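Local coordinates for putative Lipoprotein (Shewanella oneidensis, PDB 3U24) that is of unknown function but binds zinc and calcium ions, its largely helical DUF885 fold being grouped with zinc metallopeptidases and so hinting at a possible peptidase role, at residues 125-130 / 143-148; 168-173 / 516-521; 361-366 / 373-378; 469-474 / 500-505. All coordinates share one frame; numbering follows the deposited sequence.

Contact 1 of 4, residues 125-130 / 143-148. With EDO (1,2-ethanediol), chain P.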
# COMPACT_ATOMS: atom_id res chain seq x y z
N GLY A 125 17.01 -6.95 -1.19
CA GLY A 125 16.37 -5.68 -0.92
C GLY A 125 17.27 -4.64 -0.26
O GLY A 125 17.37 -3.49 -0.72
N GLY A 126 17.94 -5.03 0.80
CA GLY A 126 18.82 -4.09 1.51
C GLY A 126 20.01 -3.66 0.64
O GLY A 126 20.42 -2.49 0.64
N PHE A 127 20.55 -4.62 -0.11
CA PHE A 127 21.65 -4.34 -1.00
C PHE A 127 21.22 -3.42 -2.13
O PHE A 127 21.95 -2.50 -2.44
CB PHE A 127 22.30 -5.64 -1.52
CG PHE A 127 23.22 -6.28 -0.53
CD1 PHE A 127 24.55 -5.90 -0.47
CD2 PHE A 127 22.77 -7.26 0.34
CE1 PHE A 127 25.41 -6.49 0.44
CE2 PHE A 127 23.63 -7.86 1.24
CZ PHE A 127 24.94 -7.48 1.30
N ALA A 128 20.04 -3.65 -2.72
CA ALA A 128 19.56 -2.79 -3.82
C ALA A 128 19.37 -1.36 -3.34
O ALA A 128 19.73 -0.43 -4.06
CB ALA A 128 18.26 -3.36 -4.44
N GLN A 129 18.85 -1.16 -2.13
CA GLN A 129 18.70 0.19 -1.59
C GLN A 129 20.02 0.90 -1.45
O GLN A 129 20.05 2.12 -1.57
CB GLN A 129 18.09 0.24 -0.19
CG GLN A 129 16.68 -0.25 -0.06
CD GLN A 129 15.63 0.66 -0.69
OE1 GLN A 129 15.51 1.85 -0.37
NE2 GLN A 129 14.83 0.06 -1.56
N ILE A 130 21.09 0.20 -1.09
CA ILE A 130 22.39 0.86 -0.96
C ILE A 130 22.92 1.18 -2.37
O ILE A 130 23.27 2.31 -2.65
CB ILE A 130 23.38 -0.01 -0.18
CG1 ILE A 130 22.95 -0.10 1.30
CG2 ILE A 130 24.77 0.58 -0.27
CD1 ILE A 130 23.41 -1.36 2.06
N ARG A 143 31.79 0.26 0.08
CA ARG A 143 32.32 -0.15 1.37
C ARG A 143 31.20 -0.64 2.27
O ARG A 143 31.41 -1.57 3.06
CB ARG A 143 33.07 0.98 2.05
CG ARG A 143 34.44 1.20 1.42
CD ARG A 143 35.22 2.40 1.98
NE ARG A 143 36.55 2.42 1.37
CZ ARG A 143 37.09 3.46 0.72
NH1 ARG A 143 36.48 4.62 0.63
NH2 ARG A 143 38.29 3.34 0.19
N SER A 144 30.01 -0.04 2.15
CA SER A 144 28.84 -0.54 2.89
C SER A 144 28.48 -1.96 2.43
O SER A 144 28.24 -2.86 3.25
CB SER A 144 27.63 0.40 2.77
OG SER A 144 27.87 1.58 3.53
N VAL A 145 28.46 -2.15 1.13
CA VAL A 145 28.17 -3.46 0.55
C VAL A 145 29.29 -4.48 0.94
O VAL A 145 29.00 -5.63 1.30
CB VAL A 145 28.10 -3.35 -0.98
CG1 VAL A 145 28.07 -4.73 -1.62
CG2 VAL A 145 26.88 -2.52 -1.36
N LEU A 146 30.55 -4.03 0.86
CA LEU A 146 31.66 -4.88 1.26
C LEU A 146 31.40 -5.46 2.68
O LEU A 146 31.45 -6.66 2.84
CB LEU A 146 33.02 -4.14 1.17
CG LEU A 146 34.32 -4.84 1.55
CD1 LEU A 146 34.52 -6.09 0.70
CD2 LEU A 146 35.48 -3.87 1.37
N ALA A 147 31.03 -4.60 3.64
CA ALA A 147 30.80 -5.01 5.03
C ALA A 147 29.52 -5.83 5.15
O ALA A 147 29.46 -6.83 5.89
CB ALA A 147 30.79 -3.78 5.99
N ARG A 148 28.49 -5.43 4.43
CA ARG A 148 27.19 -6.09 4.55
C ARG A 148 27.19 -7.54 4.03
O ARG A 148 26.36 -8.36 4.43
CB ARG A 148 26.11 -5.24 3.85
CG ARG A 148 24.65 -5.60 4.14
CD ARG A 148 23.67 -4.78 3.28
NE ARG A 148 22.30 -5.03 3.67
CZ ARG A 148 21.68 -4.38 4.66
NH1 ARG A 148 22.31 -3.39 5.33
NH2 ARG A 148 20.43 -4.71 4.99
C1 EDO P . 16.62 -6.80 3.74
O1 EDO P . 16.94 -7.32 2.44
C2 EDO P . 17.29 -7.57 4.89
O2 EDO P . 18.68 -7.25 4.91

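Contact 2 of 4, residues 168-173 / 516-521. With ACY (acetic acid), chain Q.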
# COMPACT_ATOMS: atom_id res chain seq x y z
N LEU A 168 3.20 -23.49 1.05
CA LEU A 168 3.76 -23.76 -0.25
C LEU A 168 3.96 -22.44 -0.99
O LEU A 168 4.97 -22.24 -1.67
CB LEU A 168 2.82 -24.67 -1.07
CG LEU A 168 3.25 -24.83 -2.54
CD1 LEU A 168 4.65 -25.46 -2.59
CD2 LEU A 168 2.19 -25.61 -3.36
N GLU A 169 2.96 -21.58 -0.91
CA GLU A 169 2.96 -20.36 -1.71
C GLU A 169 4.13 -19.42 -1.34
O GLU A 169 4.79 -18.84 -2.21
CB GLU A 169 1.63 -19.61 -1.57
CG GLU A 169 0.44 -20.35 -2.22
CD GLU A 169 -0.09 -21.56 -1.40
OE1 GLU A 169 0.39 -21.83 -0.26
OE2 GLU A 169 -0.99 -22.26 -1.92
N HIS A 170 4.40 -19.26 -0.05
CA HIS A 170 5.46 -18.32 0.32
C HIS A 170 6.80 -18.92 0.03
O HIS A 170 7.77 -18.18 -0.22
CB HIS A 170 5.31 -17.86 1.79
CG HIS A 170 4.06 -17.04 2.04
ND1 HIS A 170 2.87 -17.60 2.31
CD2 HIS A 170 3.83 -15.65 1.99
CE1 HIS A 170 1.93 -16.64 2.47
NE2 HIS A 170 2.51 -15.44 2.26
N THR A 171 6.89 -20.25 0.06
CA THR A 171 8.15 -20.90 -0.26
C THR A 171 8.47 -20.73 -1.75
O THR A 171 9.64 -20.51 -2.12
CB THR A 171 8.18 -22.38 0.15
OG1 THR A 171 7.72 -22.54 1.51
CG2 THR A 171 9.59 -22.96 0.02
N GLU A 172 7.43 -20.73 -2.58
CA GLU A 172 7.59 -20.60 -4.01
C GLU A 172 8.00 -19.17 -4.28
O GLU A 172 8.84 -18.90 -5.11
CB GLU A 172 6.26 -20.88 -4.76
CG GLU A 172 5.87 -22.35 -4.87
CD GLU A 172 4.44 -22.62 -5.43
OE1 GLU A 172 3.44 -21.85 -5.20
OE2 GLU A 172 4.30 -23.69 -6.07
N LEU A 173 7.38 -18.26 -3.57
CA LEU A 173 7.76 -16.86 -3.72
C LEU A 173 9.26 -16.66 -3.31
O LEU A 173 10.02 -16.00 -4.02
CB LEU A 173 6.81 -15.97 -2.95
CG LEU A 173 7.04 -14.46 -3.10
CD1 LEU A 173 6.91 -13.95 -4.56
CD2 LEU A 173 6.14 -13.70 -2.12
N LEU A 516 -0.99 -14.43 -0.91
CA LEU A 516 0.34 -14.07 -0.42
C LEU A 516 0.33 -12.98 0.65
O LEU A 516 1.27 -12.84 1.38
CB LEU A 516 1.27 -13.66 -1.60
CG LEU A 516 1.68 -14.85 -2.51
CD1 LEU A 516 2.38 -14.38 -3.80
CD2 LEU A 516 2.55 -15.84 -1.75
N SER A 517 -0.73 -12.21 0.71
CA SER A 517 -0.88 -11.16 1.71
C SER A 517 -2.26 -11.27 2.37
O SER A 517 -3.17 -11.94 1.85
CB SER A 517 -0.75 -9.79 1.04
OG SER A 517 -1.88 -9.55 0.21
N GLN A 518 -2.38 -10.63 3.52
CA GLN A 518 -3.59 -10.63 4.31
C GLN A 518 -3.85 -9.19 4.79
O GLN A 518 -2.87 -8.45 5.04
CB GLN A 518 -3.43 -11.54 5.53
CG GLN A 518 -2.75 -12.86 5.23
CD GLN A 518 -1.26 -12.73 5.26
OE1 GLN A 518 -0.74 -11.92 5.99
NE2 GLN A 518 -0.57 -13.52 4.46
N VAL A 519 -5.14 -8.82 4.85
CA VAL A 519 -5.62 -7.56 5.44
C VAL A 519 -5.39 -6.33 4.56
O VAL A 519 -6.29 -5.49 4.39
CB VAL A 519 -5.07 -7.39 6.88
CG1 VAL A 519 -5.34 -6.01 7.41
CG2 VAL A 519 -5.72 -8.42 7.81
N GLN A 520 -4.23 -6.21 3.93
CA GLN A 520 -3.93 -5.00 3.14
C GLN A 520 -5.04 -4.67 2.12
O GLN A 520 -5.36 -3.50 1.88
CB GLN A 520 -2.53 -5.11 2.50
CG GLN A 520 -2.02 -3.84 1.80
CD GLN A 520 -2.74 -3.56 0.48
OE1 GLN A 520 -3.18 -4.49 -0.21
NE2 GLN A 520 -2.92 -2.27 0.15
N LEU A 521 -5.66 -5.70 1.55
CA LEU A 521 -6.71 -5.53 0.52
C LEU A 521 -7.95 -4.88 1.07
O LEU A 521 -8.66 -4.24 0.31
CB LEU A 521 -7.08 -6.85 -0.17
CG LEU A 521 -6.19 -7.16 -1.38
CD1 LEU A 521 -6.35 -8.62 -1.80
CD2 LEU A 521 -6.52 -6.20 -2.53
C ACY Q . 2.73 -12.30 5.27
O ACY Q . 2.53 -12.82 4.15
OXT ACY Q . 1.93 -11.48 5.82
CH3 ACY Q . 4.01 -12.61 5.98

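Contact 3 of 4, residues 361-366 / 373-378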
# COMPACT_ATOMS: atom_id res chain seq x y z
N ALA A 361 -0.51 5.41 -12.81
CA ALA A 361 -0.52 6.82 -12.42
C ALA A 361 -0.53 6.97 -10.90
O ALA A 361 -1.43 6.46 -10.23
CB ALA A 361 -1.69 7.54 -13.05
N SER A 362 0.49 7.62 -10.34
CA SER A 362 0.57 7.87 -8.88
C SER A 362 1.45 9.07 -8.49
O SER A 362 2.27 9.53 -9.26
CB SER A 362 1.06 6.62 -8.15
OG SER A 362 2.44 6.40 -8.36
N ILE A 363 1.25 9.54 -7.27
CA ILE A 363 2.00 10.66 -6.73
C ILE A 363 3.30 10.14 -6.15
O ILE A 363 3.28 9.17 -5.41
CB ILE A 363 1.23 11.31 -5.59
CG1 ILE A 363 -0.11 11.85 -6.09
CG2 ILE A 363 2.03 12.44 -5.02
CD1 ILE A 363 -0.02 12.85 -7.22
N SER A 364 4.44 10.74 -6.48
CA SER A 364 5.66 10.39 -5.78
C SER A 364 6.17 11.62 -5.08
O SER A 364 6.19 12.74 -5.62
CB SER A 364 6.73 9.75 -6.66
OG SER A 364 7.24 10.67 -7.60
N ALA A 365 6.55 11.40 -3.84
CA ALA A 365 6.81 12.48 -2.94
C ALA A 365 7.99 12.05 -2.09
O ALA A 365 8.24 10.85 -1.95
CB ALA A 365 5.57 12.73 -2.09
N PRO A 366 8.75 13.02 -1.57
CA PRO A 366 9.93 12.70 -0.76
C PRO A 366 9.58 12.04 0.56
O PRO A 366 8.56 12.39 1.15
CB PRO A 366 10.57 14.07 -0.49
CG PRO A 366 9.48 15.07 -0.75
CD PRO A 366 8.59 14.46 -1.80
N GLY A 373 14.03 16.53 -2.29
CA GLY A 373 13.14 16.02 -3.33
C GLY A 373 11.83 16.73 -3.60
O GLY A 373 11.20 17.27 -2.70
N ASN A 374 11.42 16.70 -4.86
CA ASN A 374 10.18 17.34 -5.29
C ASN A 374 9.00 16.34 -5.36
O ASN A 374 9.22 15.12 -5.28
CB ASN A 374 10.42 18.02 -6.64
CG ASN A 374 9.53 19.22 -6.86
OD1 ASN A 374 8.88 19.70 -5.93
ND2 ASN A 374 9.49 19.71 -8.10
N THR A 375 7.77 16.84 -5.49
CA THR A 375 6.57 15.99 -5.60
C THR A 375 6.02 16.03 -7.00
O THR A 375 5.74 17.11 -7.50
CB THR A 375 5.44 16.46 -4.63
OG1 THR A 375 5.94 16.52 -3.29
CG2 THR A 375 4.24 15.48 -4.68
N TYR A 376 5.83 14.87 -7.62
CA TYR A 376 5.23 14.74 -8.96
C TYR A 376 4.00 13.81 -9.07
O TYR A 376 3.81 12.91 -8.26
CB TYR A 376 6.26 14.18 -9.95
CG TYR A 376 7.59 14.86 -9.93
CD1 TYR A 376 7.86 15.95 -10.76
CD2 TYR A 376 8.62 14.40 -9.10
CE1 TYR A 376 9.10 16.58 -10.75
CE2 TYR A 376 9.86 15.03 -9.08
CZ TYR A 376 10.09 16.11 -9.90
OH TYR A 376 11.32 16.74 -9.87
N TYR A 377 3.22 14.00 -10.13
CA TYR A 377 2.22 13.03 -10.57
C TYR A 377 2.81 12.23 -11.73
O TYR A 377 2.88 12.72 -12.87
CB TYR A 377 0.94 13.76 -11.00
CG TYR A 377 -0.31 12.93 -11.25
CD1 TYR A 377 -0.42 11.62 -10.84
CD2 TYR A 377 -1.41 13.52 -11.84
CE1 TYR A 377 -1.58 10.89 -11.06
CE2 TYR A 377 -2.58 12.82 -12.05
CZ TYR A 377 -2.67 11.51 -11.66
OH TYR A 377 -3.83 10.82 -11.91
N ASN A 378 3.25 11.02 -11.41
CA ASN A 378 3.79 10.06 -12.38
C ASN A 378 2.67 9.42 -13.20
O ASN A 378 1.86 8.67 -12.67
CB ASN A 378 4.57 8.96 -11.67
CG ASN A 378 5.78 9.48 -10.93
OD1 ASN A 378 6.53 10.30 -11.46
ND2 ASN A 378 5.98 9.01 -9.70

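Contact 4 of 4, residues 469-474 / 500-505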
# COMPACT_ATOMS: atom_id res chain seq x y z
N ASN A 469 -16.11 1.47 -7.76
CA ASN A 469 -16.38 1.24 -6.35
C ASN A 469 -16.46 -0.24 -6.02
O ASN A 469 -16.00 -0.67 -4.94
CB ASN A 469 -17.70 1.93 -5.96
CG ASN A 469 -17.82 2.25 -4.47
OD1 ASN A 469 -18.88 2.06 -3.91
ND2 ASN A 469 -16.76 2.77 -3.85
N LEU A 470 -17.05 -1.04 -6.91
CA LEU A 470 -17.11 -2.49 -6.68
C LEU A 470 -15.73 -3.14 -6.47
O LEU A 470 -15.60 -4.09 -5.70
CB LEU A 470 -17.88 -3.22 -7.79
CG LEU A 470 -19.41 -3.08 -7.72
CD1 LEU A 470 -20.04 -3.65 -8.98
CD2 LEU A 470 -19.96 -3.77 -6.46
N ARG A 471 -14.70 -2.63 -7.12
CA ARG A 471 -13.32 -3.12 -6.92
C ARG A 471 -12.97 -3.10 -5.41
O ARG A 471 -12.40 -4.05 -4.85
CB ARG A 471 -12.36 -2.20 -7.67
CG ARG A 471 -11.12 -2.81 -8.32
CD ARG A 471 -10.52 -1.81 -9.35
NE ARG A 471 -9.51 -0.89 -8.78
CZ ARG A 471 -9.72 0.28 -8.15
NH1 ARG A 471 -8.68 0.97 -7.68
NH2 ARG A 471 -10.95 0.80 -7.97
N VAL A 472 -13.28 -1.97 -4.79
CA VAL A 472 -12.90 -1.71 -3.42
C VAL A 472 -13.73 -2.59 -2.46
O VAL A 472 -13.18 -3.23 -1.57
CB VAL A 472 -13.04 -0.20 -3.15
CG1 VAL A 472 -13.02 0.09 -1.69
CG2 VAL A 472 -11.90 0.51 -3.90
N ILE A 473 -15.02 -2.66 -2.72
CA ILE A 473 -15.94 -3.50 -1.95
C ILE A 473 -15.53 -4.99 -2.08
O ILE A 473 -15.34 -5.69 -1.05
CB ILE A 473 -17.41 -3.28 -2.40
CG1 ILE A 473 -17.83 -1.79 -2.20
CG2 ILE A 473 -18.35 -4.20 -1.65
CD1 ILE A 473 -19.17 -1.42 -2.85
N CYS A 474 -15.38 -5.45 -3.32
CA CYS A 474 -15.04 -6.84 -3.55
C CYS A 474 -13.62 -7.20 -3.11
O CYS A 474 -13.36 -8.36 -2.78
CB CYS A 474 -15.33 -7.27 -4.99
SG CYS A 474 -17.11 -7.17 -5.42
N ALA A 500 -17.96 -8.01 -9.71
CA ALA A 500 -17.21 -6.77 -9.90
C ALA A 500 -16.85 -6.46 -11.34
O ALA A 500 -16.14 -5.50 -11.58
CB ALA A 500 -15.93 -6.81 -9.08
N PHE A 501 -17.28 -7.30 -12.28
CA PHE A 501 -17.13 -7.02 -13.72
C PHE A 501 -15.69 -6.80 -14.16
O PHE A 501 -15.43 -6.03 -15.07
CB PHE A 501 -18.04 -5.85 -14.14
CG PHE A 501 -19.42 -5.97 -13.58
CD1 PHE A 501 -20.25 -7.00 -14.00
CD2 PHE A 501 -19.87 -5.12 -12.60
CE1 PHE A 501 -21.53 -7.15 -13.46
CE2 PHE A 501 -21.14 -5.27 -12.05
CZ PHE A 501 -21.96 -6.28 -12.48
N GLN A 502 -14.76 -7.51 -13.53
CA GLN A 502 -13.35 -7.48 -13.94
C GLN A 502 -12.96 -8.56 -14.98
O GLN A 502 -13.64 -9.58 -15.17
CB GLN A 502 -12.44 -7.59 -12.70
CG GLN A 502 -12.41 -6.28 -11.93
CD GLN A 502 -11.75 -6.38 -10.61
OE1 GLN A 502 -10.86 -7.19 -10.38
NE2 GLN A 502 -12.17 -5.52 -9.71
N GLN A 503 -11.83 -8.30 -15.63
CA GLN A 503 -11.23 -9.21 -16.59
C GLN A 503 -10.53 -10.36 -15.87
O GLN A 503 -10.13 -10.27 -14.68
CB GLN A 503 -10.14 -8.50 -17.40
CG GLN A 503 -10.62 -7.34 -18.24
CD GLN A 503 -11.36 -7.81 -19.46
OE1 GLN A 503 -12.54 -7.49 -19.63
NE2 GLN A 503 -10.68 -8.61 -20.33
N ARG A 504 -10.28 -11.40 -16.64
CA ARG A 504 -9.66 -12.60 -16.15
C ARG A 504 -8.31 -12.35 -15.47
O ARG A 504 -8.07 -12.83 -14.37
CB ARG A 504 -9.47 -13.53 -17.34
CG ARG A 504 -8.83 -14.85 -16.98
CD ARG A 504 -9.79 -15.73 -16.21
NE ARG A 504 -9.04 -16.70 -15.43
CZ ARG A 504 -9.53 -17.83 -14.92
NH1 ARG A 504 -10.82 -18.15 -15.11
NH2 ARG A 504 -8.72 -18.64 -14.23
N ALA A 505 -7.44 -11.66 -16.17
CA ALA A 505 -6.10 -11.43 -15.70
C ALA A 505 -6.14 -10.63 -14.37
O ALA A 505 -5.38 -10.91 -13.45
CB ALA A 505 -5.28 -10.70 -16.77

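Contact 1 of 4, residues 125-130 / 143-148
Arg-148 NH2 reaches to 3.9 Å from Gly-126 CA, and two oxygens grip it there: Thr-42 OG1 and O2 of a 1,2-ethanediol molecule, the latter 3.1 Å from NH2. The diol, probably a remnant of the crystallisation liquor, links the two segments, because its O1 accepts a hydrogen bond of 3.0 Å from Gly-126 N. Arg-148 NH1 donates to the carbonyl of Asp-53, so both terminal nitrogens are tied and the guanidinium is held against rotation. Having no side chain, Gly-126 leaves the group its room.

Behind this polar end the methylenes of Arg-148 pack on Phe-127. CG leaves anti to the backbone N (chi1 -167°), the chain stays extended as far as NE, and CD comes to rest over the middle of the Phe-127 ring, 3.6 Å from its centroid. The guanidinium stands almost perpendicular to the ring, 84° between planes, and is too distant for more than a weak cation-pi attraction.

All this happens inside a helical hairpin: helices 124-131 and 138-148 are consecutive and nearly antiparallel, with segment axes 10.3 Å apart at 164°. At the ring edge, in its plane, Phe-127 CE1 meets Val-145 O at 3.8 Å. An alanine at Phe-127 would probably leave the Arg-148 methylenes without the face they lie on and open a gap beside Val-145 CG1. Ile-130 works with both branches: CD1 lies against Arg-148 CD, while CG2 meets Val-145 CG2 at 3.9 Å. Its side chain is about 5 Å from that of His-50, a zinc ligand.

Contact 2 of 4, residues 168-173 / 516-521
His-170 and Leu-516 make the tight half of a contact between the first turns of helix 168-179 and the end of helix 504-516, where the chain leaves the helix for the loop before helix 523-542. In this all-helical part of the fold, a side chain of one helix meets a last-turn carbonyl of another. His-170 NE2 donates to Leu-516 O at 3.0 Å, approaching from above the carbonyl plane. The imidazole is steadied on its far nitrogen, since ND1 is hydrogen-bonded to Thr-167 OG1, and the ring of Trp-116 meets it edge-to-face. Chi1 (-66°) sets CG beside the backbone N, and chi2 (85°) turns one face of the ring to Leu-516, whose CD2 makes a CH-pi contact over that face, 4.0 Å from the ring centroid and offset toward the rim. The same methyl rests 3.9 Å from Glu-169 CB. An alanine at His-170 would probably leave the Leu-516 carbonyl without this donor and Thr-167 OG1 without its ring partner.

Packing is slacker on the other sides. Leu-173 CD2 comes no closer to Leu-516 CD1 than 4.2 Å, and between His-170 and Gln-518 an acetic acid molecule, probably from the crystallisation liquor, mediates. The single N-H of His-170 NE2 also makes a weak bond to the acid's O, 3.2 Å away, besides the one to Leu-516 O. Gln-518 NE2 reaches the O atom of the acetic acid along a straighter path, 166° at the hydrogen, and Gln-518 OE1 lies 2.7 Å from its OXT.

Contact 3 of 4, residues 361-366 / 373-378
Gly-373 O lies 3.4 Å from Pro-366 CG, and the carbonyl of Asn-374 next faces CD of the same proline. Thr-375 then turns its methyl to Ile-363, with CG2 3.8 Å from Ile-363 CG2, while its OG1 stays near Pro-366 CD. At Tyr-376 regular pairing begins: Tyr-376 N donates to Ser-364 O and Tyr-376 O accepts from Ser-364 N, each at 2.9 Å. Ser-364 OG sits at the edge of the tyrosine ring.

The two strands, 362-364 and 376-379, form a beta hairpin. Strand 349-352 runs parallel to 376-379 on its other side, making 376-379 the middle strand of three.

Tyr-377 is the non-hydrogen-bonded partner of Ile-363. Its CG stands anti to the backbone N (chi1 -169°), and Ile-363 CD1 meets its CD1 at 3.8 Å, the two side chains crossing at about a right angle. The Tyr-377 hydroxyl bonds to Asn-406 OD1, and the side chain of Ile-363 is about 4 Å from that of His-414, a ligand of the zinc ion that His-408 and Glu-439 also hold. Asn-378 completes the ladder: its N donates to Ser-362 O at 2.8 Å and its O accepts from Ser-362 N. Its OD1 bonds to Arg-351 NE, while ND2 lies 3.0 Å from Ser-364 OG.

Contact 4 of 4, residues 469-474 / 500-505
Leu-470 and Cys-474, one turn apart on helix 459-485, leave a shallow hollow between them, and the methyl of Ala-500 is the bump that fills it. The methyl touches Cys-474 SG at 3.9 Å and lies 4.3 Å from Leu-470 CB. So small a side chain lets the backbones come close, with 5.4 Å between the CA atoms of Leu-470 and Ala-500.

Beyond Ala-500 the chain breaks out of helical geometry. Phe-501, with a positive phi of 58°, is the first residue to leave the helix; its ring reaches the outer end of Leu-470, where Phe-501 CE2 meets Leu-470 CD1 at 3.6 Å in an oblique approach. Gln-502 is the next bump, and it meets a different residue of the helix. Its chain runs extended beyond CG, and its NE2 comes to 3.2 Å from Arg-471 CG, a close polar-to-methylene touch. The two side chains cross at about a right angle. Arg-471 bends at chi3, and its guanidinium makes a cation-pi contact with Trp-468. Ala-500 and Phe-501 thus share Leu-470, and Gln-502 meets Arg-471, without a hydrogen bond across the contact. The side chain of Arg-471 lies about 6 Å from that of His-408, a zinc ligand.

Residues 500-503 link helices 489-499 and 504-516, Gln-503 being the N-cap residue of the second. Met-496 of helix 489-499 touches Cys-474 and Gln-502, helix 260-289 reaches Leu-470 through Val-274 and Met-278, and helix 298-309 covers Phe-501 through Ile-302, while helix 523-542 packs on Val-472 and Ile-473.

Overall arrangement
Contacts 1 and 4 are buried helical contacts, contact 2 is partly buried, and contact 3 lies at the surface as part of a small sheet. Their chemistry follows: contact 3 is a ladder of backbone hydrogen bonds, and contact 2 relies on a side chain meeting a helix-end carbonyl. Contacts 1 and 4 have no direct hydrogen bond across them; contact 4 is mostly apolar, whereas contact 1 lays an arginine chain on an aromatic face and bridges its polar end through a diol. Contacts 2 and 4 sit at the two ends of helix 504-516. Contacts 3 and 4 both fall in the long stretch of chain between the two segments of contact 2. Contact 1 stands apart, about 40 Å from contact 4 between centres.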